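Long-range contacts in NADP-dependent glyceraldehyde-3-phosphate dehydrogenase (Bacillus halodurans, PDB 3PRL), which probably oxidises glyceraldehyde 3-phosphate to 3-phosphoglycerate without phosphorylation, using NADP+ as the hydride acceptor: residues V156-P161 with N181-K186; D233-T238 with I254-E259. All blocks are in the same frame, centred on the assembly; numbering follows the deposited sequence.

Contact 1. Residues V156-P161 with N181-K186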
loop_
_atom_site.group_PDB
_atom_site.type_symbol
_atom_site.label_atom_id
_atom_site.label_comp_id
_atom_site.label_asym_id
_atom_site.label_seq_id
_atom_site.Cartn_x
_atom_site.Cartn_y
_atom_site.Cartn_z
ATOM N N VAL D 156 -5.305 -14.897 21.857
ATOM C CA VAL D 156 -4.984 -13.525 22.281
ATOM C C VAL D 156 -5.613 -13.232 23.622
ATOM O O VAL D 156 -6.810 -13.470 23.819
ATOM C CB VAL D 156 -5.419 -12.457 21.204
ATOM C CG1 VAL D 156 -5.405 -11.027 21.743
ATOM C CG2 VAL D 156 -4.514 -12.546 19.966
ATOM N N LEU D 157 -4.800 -12.728 24.551
ATOM C CA LEU D 157 -5.303 -12.306 25.854
ATOM C C LEU D 157 -5.617 -10.827 25.802
ATOM O O LEU D 157 -4.729 -10.008 25.551
ATOM C CB LEU D 157 -4.294 -12.604 26.976
ATOM C CG LEU D 157 -4.776 -12.132 28.366
ATOM C CD1 LEU D 157 -5.788 -13.099 28.949
ATOM C CD2 LEU D 157 -3.623 -11.924 29.324
ATOM N N ALA D 158 -6.895 -10.515 25.991
ATOM C CA ALA D 158 -7.402 -9.152 25.985
ATOM C C ALA D 158 -7.803 -8.800 27.398
ATOM O O ALA D 158 -8.649 -9.483 28.009
ATOM C CB ALA D 158 -8.606 -9.023 25.060
ATOM N N ILE D 159 -7.184 -7.742 27.915
ATOM C CA ILE D 159 -7.425 -7.284 29.276
ATOM C C ILE D 159 -7.870 -5.834 29.206
ATOM O O ILE D 159 -7.092 -4.956 28.843
ATOM C CB ILE D 159 -6.160 -7.402 30.163
ATOM C CG1 ILE D 159 -5.354 -8.666 29.812
ATOM C CG2 ILE D 159 -6.549 -7.328 31.678
ATOM C CD1 ILE D 159 -3.865 -8.576 30.242
ATOM N N SER D 160 -9.125 -5.598 29.547
ATOM C CA SER D 160 -9.722 -4.277 29.409
ATOM C C SER D 160 -9.959 -3.562 30.760
ATOM O O SER D 160 -10.036 -4.224 31.798
ATOM C CB SER D 160 -11.003 -4.367 28.569
ATOM O OG SER D 160 -12.004 -5.124 29.226
ATOM N N PRO D 161 -10.078 -2.211 30.736
ATOM C CA PRO D 161 -10.205 -1.378 31.939
ATOM C C PRO D 161 -11.665 -1.091 32.336
ATOM O O PRO D 161 -12.576 -1.562 31.664
ATOM C CB PRO D 161 -9.528 -0.083 31.503
ATOM C CG PRO D 161 -9.893 0.030 30.043
ATOM C CD PRO D 161 -10.189 -1.380 29.519
ATOM N N ASN D 181 -7.610 -15.318 15.119
ATOM C CA ASN D 181 -7.145 -15.670 16.472
ATOM C C ASN D 181 -8.357 -16.074 17.303
ATOM O O ASN D 181 -9.478 -15.878 16.877
ATOM C CB ASN D 181 -6.460 -14.463 17.129
ATOM C CG ASN D 181 -5.228 -13.992 16.358
ATOM O OD1 ASN D 181 -4.139 -14.528 16.549
ATOM N ND2 ASN D 181 -5.399 -12.977 15.489
ATOM N N THR D 182 -8.122 -16.653 18.482
ATOM C CA THR D 182 -9.174 -16.798 19.487
ATOM C C THR D 182 -8.852 -15.902 20.694
ATOM O O THR D 182 -7.752 -15.351 20.787
ATOM C CB THR D 182 -9.435 -18.272 19.864
ATOM O OG1 THR D 182 -8.227 -18.880 20.342
ATOM C CG2 THR D 182 -9.931 -19.034 18.643
ATOM N N VAL D 183 -9.825 -15.724 21.587
ATOM C CA VAL D 183 -9.668 -14.777 22.681
ATOM C C VAL D 183 -9.928 -15.371 24.059
ATOM O O VAL D 183 -10.935 -16.056 24.310
ATOM C CB VAL D 183 -10.497 -13.481 22.474
ATOM C CG1 VAL D 183 -10.410 -12.594 23.688
ATOM C CG2 VAL D 183 -10.021 -12.698 21.252
ATOM N N VAL D 184 -8.985 -15.106 24.954
ATOM C CA VAL D 184 -9.257 -15.166 26.382
ATOM C C VAL D 184 -9.476 -13.727 26.842
ATOM O O VAL D 184 -8.571 -12.894 26.740
ATOM C CB VAL D 184 -8.125 -15.875 27.142
ATOM C CG1 VAL D 184 -8.373 -15.825 28.637
ATOM C CG2 VAL D 184 -8.058 -17.306 26.693
ATOM N N PHE D 185 -10.707 -13.437 27.268
ATOM C CA PHE D 185 -11.138 -12.098 27.673
ATOM C C PHE D 185 -11.195 -11.946 29.199
ATOM O O PHE D 185 -11.967 -12.641 29.875
ATOM C CB PHE D 185 -12.516 -11.777 27.079
ATOM C CG PHE D 185 -13.081 -10.411 27.491
ATOM C CD1 PHE D 185 -12.250 -9.285 27.591
ATOM C CD2 PHE D 185 -14.447 -10.253 27.755
ATOM C CE1 PHE D 185 -12.742 -8.041 27.970
ATOM C CE2 PHE D 185 -14.961 -8.998 28.119
ATOM C CZ PHE D 185 -14.108 -7.889 28.228
ATOM N N LYS D 186 -10.385 -11.032 29.726
ATOM C CA LYS D 186 -10.434 -10.670 31.163
ATOM C C LYS D 186 -10.825 -9.209 31.369
ATOM O O LYS D 186 -9.969 -8.334 31.256
ATOM C CB LYS D 186 -9.091 -10.972 31.862
ATOM C CG LYS D 186 -9.030 -10.620 33.392
ATOM C CD LYS D 186 -10.335 -10.965 34.133
ATOM C CE LYS D 186 -10.579 -10.093 35.363
ATOM N NZ LYS D 186 -12.051 -9.910 35.623
#

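Contact 2. Residues D233-T238 with I254-E259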
loop_
_atom_site.group_PDB
_atom_site.type_symbol
_atom_site.label_atom_id
_atom_site.label_comp_id
_atom_site.label_asym_id
_atom_site.label_seq_id
_atom_site.Cartn_x
_atom_site.Cartn_y
_atom_site.Cartn_z
ATOM N N ASP D 233 -0.251 -16.285 23.087
ATOM C CA ASP D 233 0.634 -15.949 21.992
ATOM C C ASP D 233 0.658 -14.449 21.750
ATOM O O ASP D 233 1.379 -13.991 20.888
ATOM C CB ASP D 233 0.197 -16.692 20.722
ATOM C CG ASP D 233 -0.008 -18.174 20.968
ATOM O OD1 ASP D 233 1.001 -18.909 21.029
ATOM O OD2 ASP D 233 -1.178 -18.606 21.127
ATOM N N MET D 234 -0.145 -13.695 22.506
ATOM C CA MET D 234 -0.201 -12.239 22.395
ATOM C C MET D 234 -1.002 -11.614 23.535
ATOM O O MET D 234 -2.090 -12.116 23.889
ATOM C CB MET D 234 -0.823 -11.839 21.041
ATOM C CG MET D 234 -0.646 -10.375 20.634
ATOM S SD MET D 234 -2.055 -9.293 20.986
ATOM C CE MET D 234 -1.445 -7.837 20.141
ATOM N N ILE D 235 -0.475 -10.515 24.088
ATOM C CA ILE D 235 -1.189 -9.735 25.105
ATOM C C ILE D 235 -1.512 -8.317 24.633
ATOM O O ILE D 235 -0.636 -7.621 24.139
ATOM C CB ILE D 235 -0.404 -9.630 26.475
ATOM C CG1 ILE D 235 -0.003 -11.003 26.997
ATOM C CG2 ILE D 235 -1.222 -8.864 27.540
ATOM C CD1 ILE D 235 -1.140 -11.871 27.317
ATOM N N THR D 236 -2.770 -7.902 24.801
ATOM C CA THR D 236 -3.152 -6.494 24.616
ATOM C C THR D 236 -3.885 -5.915 25.825
ATOM O O THR D 236 -4.945 -6.398 26.236
ATOM C CB THR D 236 -3.951 -6.275 23.329
ATOM O OG1 THR D 236 -4.326 -4.901 23.244
ATOM C CG2 THR D 236 -5.195 -7.184 23.277
ATOM N N PHE D 237 -3.322 -4.852 26.382
ATOM C CA PHE D 237 -3.767 -4.396 27.689
ATOM C C PHE D 237 -3.926 -2.894 27.748
ATOM O O PHE D 237 -3.055 -2.127 27.298
ATOM C CB PHE D 237 -2.781 -4.903 28.757
ATOM C CG PHE D 237 -2.913 -4.236 30.104
ATOM C CD1 PHE D 237 -3.695 -4.804 31.103
ATOM C CD2 PHE D 237 -2.226 -3.062 30.381
ATOM C CE1 PHE D 237 -3.806 -4.195 32.366
ATOM C CE2 PHE D 237 -2.334 -2.445 31.624
ATOM C CZ PHE D 237 -3.119 -3.019 32.620
ATOM N N THR D 238 -5.055 -2.486 28.325
ATOM C CA THR D 238 -5.300 -1.102 28.644
ATOM C C THR D 238 -5.539 -1.008 30.142
ATOM O O THR D 238 -6.329 -1.779 30.697
ATOM C CB THR D 238 -6.524 -0.566 27.898
ATOM O OG1 THR D 238 -6.315 -0.694 26.491
ATOM C CG2 THR D 238 -6.760 0.870 28.240
ATOM N N ILE D 254 6.489 -13.262 23.627
ATOM C CA ILE D 254 5.289 -12.907 22.873
ATOM C C ILE D 254 5.133 -11.406 22.653
ATOM O O ILE D 254 5.750 -10.593 23.353
ATOM C CB ILE D 254 4.011 -13.528 23.505
ATOM C CG1 ILE D 254 3.609 -12.787 24.789
ATOM C CG2 ILE D 254 4.194 -15.040 23.729
ATOM C CD1 ILE D 254 2.255 -13.221 25.345
ATOM N N PRO D 255 4.326 -11.026 21.661
ATOM C CA PRO D 255 4.084 -9.595 21.485
ATOM C C PRO D 255 3.204 -9.074 22.609
ATOM O O PRO D 255 2.276 -9.771 23.024
ATOM C CB PRO D 255 3.336 -9.525 20.153
ATOM C CG PRO D 255 3.424 -10.918 19.550
ATOM C CD PRO D 255 3.653 -11.852 20.633
ATOM N N VAL D 256 3.507 -7.868 23.092
ATOM C CA VAL D 256 2.734 -7.228 24.141
ATOM C C VAL D 256 2.430 -5.776 23.780
ATOM O O VAL D 256 3.331 -4.968 23.578
ATOM C CB VAL D 256 3.412 -7.320 25.546
ATOM C CG1 VAL D 256 2.466 -6.801 26.627
ATOM C CG2 VAL D 256 3.787 -8.753 25.855
ATOM N N VAL D 257 1.137 -5.484 23.694
ATOM C CA VAL D 257 0.636 -4.171 23.343
ATOM C C VAL D 257 0.019 -3.556 24.612
ATOM O O VAL D 257 -0.773 -4.188 25.293
ATOM C CB VAL D 257 -0.363 -4.270 22.152
ATOM C CG1 VAL D 257 -1.261 -3.044 22.035
ATOM C CG2 VAL D 257 0.404 -4.493 20.833
ATOM N N LEU D 258 0.440 -2.340 24.949
ATOM C CA LEU D 258 -0.039 -1.688 26.165
ATOM C C LEU D 258 -0.545 -0.276 25.904
ATOM O O LEU D 258 0.105 0.520 25.214
ATOM C CB LEU D 258 1.064 -1.636 27.235
ATOM C CG LEU D 258 1.792 -2.906 27.687
ATOM C CD1 LEU D 258 3.059 -2.576 28.475
ATOM C CD2 LEU D 258 0.863 -3.765 28.530
ATOM N N GLU D 259 -1.722 -0.001 26.448
ATOM C CA GLU D 259 -2.260 1.342 26.506
ATOM C C GLU D 259 -2.304 1.734 27.979
ATOM O O GLU D 259 -3.086 1.184 28.747
ATOM C CB GLU D 259 -3.650 1.373 25.857
ATOM C CG GLU D 259 -3.645 0.722 24.472
ATOM C CD GLU D 259 -5.013 0.599 23.845
ATOM O OE1 GLU D 259 -5.072 0.552 22.602
ATOM O OE2 GLU D 259 -6.021 0.542 24.576
#

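Contact 1. Residues V156-P161 with N181-K186
Val156 and Thr182 begin the pairing of two parallel strands, with Val156 N 2.7 Å from Thr182 O in a nearly straight hydrogen bond. Three more backbone bonds follow. Val156 O takes Val184 N, Val184 O takes Ala158 N, and Ala158 O takes Lys186 N. A fifth, Ser160 N to Lys186 O, is weak at 3.3 Å. CA-H groups of Val183, Leu157 and Ile159 also contact the accepting oxygens of Val156, Val184 and Lys186 respectively.

The apolar contacts lie on both faces. On the face of Leu157 and Val184, Leu157 CD1 comes within 3.8 Å of Val184 CG1. On the face of Ala158, Val183 CG1 and Phe185 CD1 both approach Ala158 CB, the first at 4.2 Å. Helix 167-178, the crossover between the strands, packs on this face through Val183 and Phe185. Asn181 crosses Val156 at a slant, with Asn181 CB 3.9 Å from Val156 CG2. Its amide is held elsewhere, by Met473 O, Ala176 O and Gly154 N.

The Phe185 ring has CG anti to the backbone N (chi1 178°), which carries it along the strand towards Ser160. Ser160 OG then sits at the ring edge, 3.3 Å from Phe185 CE1.

Ser160 and Lys186 both bind NADP+. The backbone pairing therefore ties two parts of the cofactor site together at the C-terminal ends of parallel strands, as in a Rossmann-type domain.

Contact 2. Residues D233-T238 with I254-E259
Ile254 pushes its CD1 methyl against the flank of Ile235, 3.6 Å from Ile235 CG1. Its CG1 branch stands between the backbone N and the carbonyl carbon (chi1 74°), which turns CD1 towards the neighbouring strand. Beside it, a corner of the Pro255 ring abuts the carbonyl of Asp233, with Pro255 CD 3.1 Å from Asp233 O.

Next to the face of Thr236 and Val257, the bent Met234 chain crosses Pro255 at about a right angle. Its far methyl, Met234 CE, reaches past Pro255 to Val257 CG2, at 3.9 Å. Val257 CG1 stands alongside Thr236 OG1, pointing the same way. That hydroxyl is buried and has no polar partner in the model.

On the other face, Val256 CG1 rests against Ile235 CB. Farther along, Leu258 CD2 fits into the angle between Phe237 CB and the ring, 3.7 Å from Phe237 CD2. Helix 241-250 packs on this face through Ile247. Leu258 also touches Met253 of a second subunit.

Four backbone hydrogen bonds hold these parallel strands in register. The last, Glu259 N to Phe237 O, is 2.6 Å long and nearly straight.

Glu259 is the predicted active-site residue. Arg446 forms a salt bridge with Glu259 OE1, and Lys172 donates to Thr238 OG1. The pairing thus fixes the backbone of the predicted active-site glutamate, while its side chain, modelled in two conformers, is placed less firmly.

Overall arrangement
Of the four strands in these contacts, 144-159 comes first along the chain. The chain then passes through helix 167-178 and returns as strand 182-186, where contact 1 closes the first beta-alpha-beta loop. Contact 2 opens later, at strand 234-238. It closes after helix 241-250, with strand 256-259. The two loops follow in series and neither nest nor cross. In space they join, because strand 234-238 lies against strand 144-159 on the side away from strand 182-186. Leu157 N and O probably hydrogen-bond to Met234 O and Thr236 N. Ile159 packs on Phe237. Contacts 1 and 2 thus link cofactor-binding residues and the predicted active-site glutamate through one sheet.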